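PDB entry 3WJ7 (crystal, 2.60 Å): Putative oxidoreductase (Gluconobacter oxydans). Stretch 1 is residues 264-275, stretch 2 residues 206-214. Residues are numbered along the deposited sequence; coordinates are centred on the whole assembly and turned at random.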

# COMPACT_ATOMS: atom_id res chain seq x y z
N PRO A 264 8.36 7.77 36.87
CA PRO A 264 8.25 8.23 35.46
C PRO A 264 9.26 7.47 34.59
O PRO A 264 10.18 6.89 35.14
CB PRO A 264 8.61 9.72 35.53
CG PRO A 264 9.44 9.84 36.79
CD PRO A 264 8.88 8.84 37.75
N PRO A 265 9.08 7.46 33.25
CA PRO A 265 9.92 6.51 32.46
C PRO A 265 11.39 6.89 32.49
O PRO A 265 11.73 8.08 32.47
CB PRO A 265 9.35 6.61 31.02
CG PRO A 265 8.27 7.68 31.05
CD PRO A 265 8.33 8.39 32.39
N ALA A 266 12.26 5.89 32.56
CA ALA A 266 13.69 6.11 32.78
C ALA A 266 14.41 6.71 31.55
O ALA A 266 15.36 7.49 31.69
CB ALA A 266 14.34 4.80 33.20
N VAL A 267 13.91 6.33 30.37
CA VAL A 267 14.61 6.49 29.10
C VAL A 267 13.89 7.44 28.13
O VAL A 267 12.80 7.14 27.63
CB VAL A 267 14.75 5.12 28.43
CG1 VAL A 267 15.77 5.15 27.30
CG2 VAL A 267 15.11 4.08 29.48
N LYS A 268 14.51 8.57 27.86
CA LYS A 268 13.90 9.51 26.95
C LYS A 268 14.76 9.69 25.70
O LYS A 268 15.85 10.26 25.76
CB LYS A 268 13.63 10.85 27.63
CG LYS A 268 13.01 11.87 26.68
CD LYS A 268 13.74 13.20 26.67
CE LYS A 268 13.14 14.15 27.69
NZ LYS A 268 13.91 15.42 27.67
N LEU A 269 14.27 9.22 24.56
CA LEU A 269 15.02 9.33 23.32
C LEU A 269 14.75 10.64 22.56
O LEU A 269 13.62 10.87 22.14
CB LEU A 269 14.68 8.13 22.45
CG LEU A 269 14.78 6.78 23.16
CD1 LEU A 269 14.52 5.73 22.10
CD2 LEU A 269 16.14 6.59 23.83
N LYS A 270 15.77 11.49 22.37
CA LYS A 270 15.54 12.74 21.64
C LYS A 270 15.29 12.39 20.17
O LYS A 270 15.79 11.38 19.63
CB LYS A 270 16.71 13.71 21.75
CG LYS A 270 16.97 14.28 23.12
CD LYS A 270 18.22 15.14 23.13
CE LYS A 270 18.71 15.31 24.57
NZ LYS A 270 20.20 15.26 24.70
N GLN A 271 14.52 13.23 19.51
CA GLN A 271 14.07 12.90 18.18
C GLN A 271 15.24 13.02 17.22
O GLN A 271 15.32 12.30 16.23
CB GLN A 271 12.90 13.80 17.76
CG GLN A 271 11.89 13.10 16.86
CD GLN A 271 10.47 13.53 17.13
OE1 GLN A 271 10.23 14.65 17.59
NE2 GLN A 271 9.52 12.64 16.86
N SER A 272 16.18 13.89 17.55
CA SER A 272 17.35 14.04 16.71
C SER A 272 18.23 12.77 16.71
O SER A 272 19.11 12.63 15.88
CB SER A 272 18.16 15.28 17.08
OG SER A 272 18.51 15.27 18.44
N TRP A 273 17.99 11.83 17.64
CA TRP A 273 18.76 10.61 17.69
C TRP A 273 18.19 9.63 16.69
O TRP A 273 18.70 8.54 16.54
CB TRP A 273 18.73 9.97 19.07
CG TRP A 273 19.34 10.77 20.17
CD1 TRP A 273 20.03 11.95 20.05
CD2 TRP A 273 19.34 10.45 21.56
NE1 TRP A 273 20.45 12.37 21.28
CE2 TRP A 273 20.04 11.47 22.23
CE3 TRP A 273 18.81 9.38 22.30
CZ2 TRP A 273 20.22 11.48 23.61
CZ3 TRP A 273 18.97 9.38 23.68
CH2 TRP A 273 19.68 10.43 24.33
N LEU A 274 17.11 9.99 16.02
CA LEU A 274 16.55 9.05 15.03
C LEU A 274 17.24 9.27 13.68
O LEU A 274 17.10 8.45 12.78
CB LEU A 274 15.02 9.19 14.94
CG LEU A 274 14.16 8.82 16.16
CD1 LEU A 274 12.87 9.60 16.11
CD2 LEU A 274 13.87 7.33 16.29
N TYR A 275 17.99 10.37 13.57
CA TYR A 275 18.69 10.72 12.32
C TYR A 275 19.47 9.54 11.72
O TYR A 275 19.25 9.21 10.59
CB TYR A 275 19.56 11.98 12.48
CG TYR A 275 20.37 12.42 11.24
CD1 TYR A 275 19.96 13.50 10.44
CD2 TYR A 275 21.55 11.74 10.89
CE1 TYR A 275 20.70 13.88 9.31
CE2 TYR A 275 22.30 12.11 9.79
CZ TYR A 275 21.90 13.18 9.01
OH TYR A 275 22.69 13.50 7.93
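Stretch 2 (206-214) NMPAYVETG

Stretch 2 lies beside stretch 1 as a neighbouring extended strand running the same way. The firmest links are two backbone hydrogen bonds at Leu 269. Leu 269 N donates to Tyr 210 O at 2.9 Å, almost straight at 172°. Leu 269 O accepts from Glu 212 N at 3.0 Å, with an angle of 169°. Leu 269 thus reaches the residues before and after Val 211, the pattern expected of parallel strands.

The pairing loosens toward the N-terminal end. Val 267 N donates to Pro 208 O at 3.2 Å, bent to 141°. Tyr 210 N to Val 267 O is a weak bond at 3.3 Å. Two CA-H...O contacts accompany the ladder: Ala 209 CA lies 3.4 Å from Val 267 O, and Val 211 CA lies 3.5 Å from Leu 269 O.

Among the side chains, Lys 268 and Glu 212 form a long salt bridge, with Lys 268 NZ 4.0 Å from Glu 212 OE2. Gln 271 OE1 comes to 3.3 Å from Glu 212 O. Both atoms are acceptors, so this is proximity without a hydrogen bond.

The weakly bonded strands, about 267-269 and 209-211, approach to 4.9 Å between axes. Their directions differ by 21°, with a signed crossing angle of -21°. In register, Leu 269 CA is 4.6 Å from Val 211 CA, and Val 267 CA is 4.6 Å from Ala 209 CA. On both sides the flanking residues near the contact are loop or turn, apart from the 3-10 segment 271-273 in stretch 1.

Val 267, Ala 209, Leu 269 and Val 211 point to one face of the pairing. Here Val 267 CB meets Ala 209 CB at 3.8 Å, and Leu 269 CD1 lies 4.2 Å from Val 211 CG2. Just after the 3-10 segment, Leu 274 CD1 comes within 3.8 Å of Val 211 CG1. Val 211 is therefore touched by both leucines.

Lys 268 and Tyr 210 point to the other face. Lys 268 CA lies over one face of the Tyr 210 ring, and Lys 268 CG is 3.4 Å from Tyr 210 OH. Pro 265 CG approaches the same ring obliquely, 3.7 Å from Tyr 210 CE2. Pro 265 CG also meets Met 207 CE at 3.6 Å, while Pro 265 CB sits 3.3 Å from Met 207 O. The proline ring thus packs against both Met 207 and Tyr 210. Together the two stretches bury 682 Å², both sides summed.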

# COMPACT_ATOMS: atom_id res chain seq x y z
N ASN A 206 4.94 -0.26 32.91
CA ASN A 206 5.57 -1.03 31.80
C ASN A 206 5.99 -0.23 30.59
O ASN A 206 6.05 -0.81 29.49
CB ASN A 206 4.65 -2.15 31.29
CG ASN A 206 4.13 -3.05 32.39
OD1 ASN A 206 4.82 -3.32 33.38
ND2 ASN A 206 2.91 -3.53 32.21
N MET A 207 6.25 1.06 30.73
CA MET A 207 6.74 1.85 29.60
C MET A 207 8.13 2.41 29.86
O MET A 207 8.27 3.54 30.34
CB MET A 207 5.75 2.95 29.23
CG MET A 207 6.04 3.69 27.93
SD MET A 207 4.88 5.06 27.92
CE MET A 207 5.72 6.07 29.14
N PRO A 208 9.16 1.63 29.53
CA PRO A 208 10.51 1.97 29.96
C PRO A 208 11.12 3.11 29.15
O PRO A 208 11.92 3.87 29.68
CB PRO A 208 11.30 0.66 29.73
CG PRO A 208 10.42 -0.23 28.88
CD PRO A 208 9.14 0.50 28.57
N ALA A 209 10.72 3.22 27.88
CA ALA A 209 11.31 4.16 26.94
C ALA A 209 10.23 4.81 26.10
O ALA A 209 9.08 4.33 26.07
CB ALA A 209 12.33 3.47 26.03
N TYR A 210 10.61 5.91 25.46
CA TYR A 210 9.72 6.67 24.62
C TYR A 210 10.55 7.69 23.88
O TYR A 210 11.64 8.05 24.31
CB TYR A 210 8.62 7.38 25.44
CG TYR A 210 9.06 8.56 26.27
CD1 TYR A 210 8.95 9.86 25.79
CD2 TYR A 210 9.56 8.38 27.55
CE1 TYR A 210 9.37 10.95 26.55
CE2 TYR A 210 9.97 9.46 28.33
CZ TYR A 210 9.86 10.74 27.84
OH TYR A 210 10.27 11.81 28.61
N VAL A 211 9.99 8.17 22.77
CA VAL A 211 10.62 9.16 21.91
C VAL A 211 9.90 10.46 22.15
O VAL A 211 8.66 10.52 22.07
CB VAL A 211 10.51 8.74 20.42
CG1 VAL A 211 11.17 9.77 19.53
CG2 VAL A 211 11.12 7.35 20.20
N GLU A 212 10.67 11.50 22.46
CA GLU A 212 10.15 12.81 22.84
C GLU A 212 9.41 13.39 21.64
O GLU A 212 9.78 13.20 20.48
CB GLU A 212 11.29 13.74 23.28
CG GLU A 212 10.92 15.14 23.81
CD GLU A 212 9.93 15.15 25.02
OE1 GLU A 212 8.79 14.66 24.90
OE2 GLU A 212 10.27 15.68 26.09
N THR A 213 8.32 14.08 21.94
CA THR A 213 7.68 14.97 20.98
C THR A 213 6.57 15.81 21.61
O THR A 213 6.30 15.69 22.81
CB THR A 213 7.15 14.24 19.73
OG1 THR A 213 6.89 15.24 18.73
CG2 THR A 213 5.91 13.41 20.01
N GLY A 214 5.96 16.66 20.79
CA GLY A 214 4.97 17.61 21.26
C GLY A 214 3.63 17.28 20.69
O GLY A 214 3.51 16.96 19.51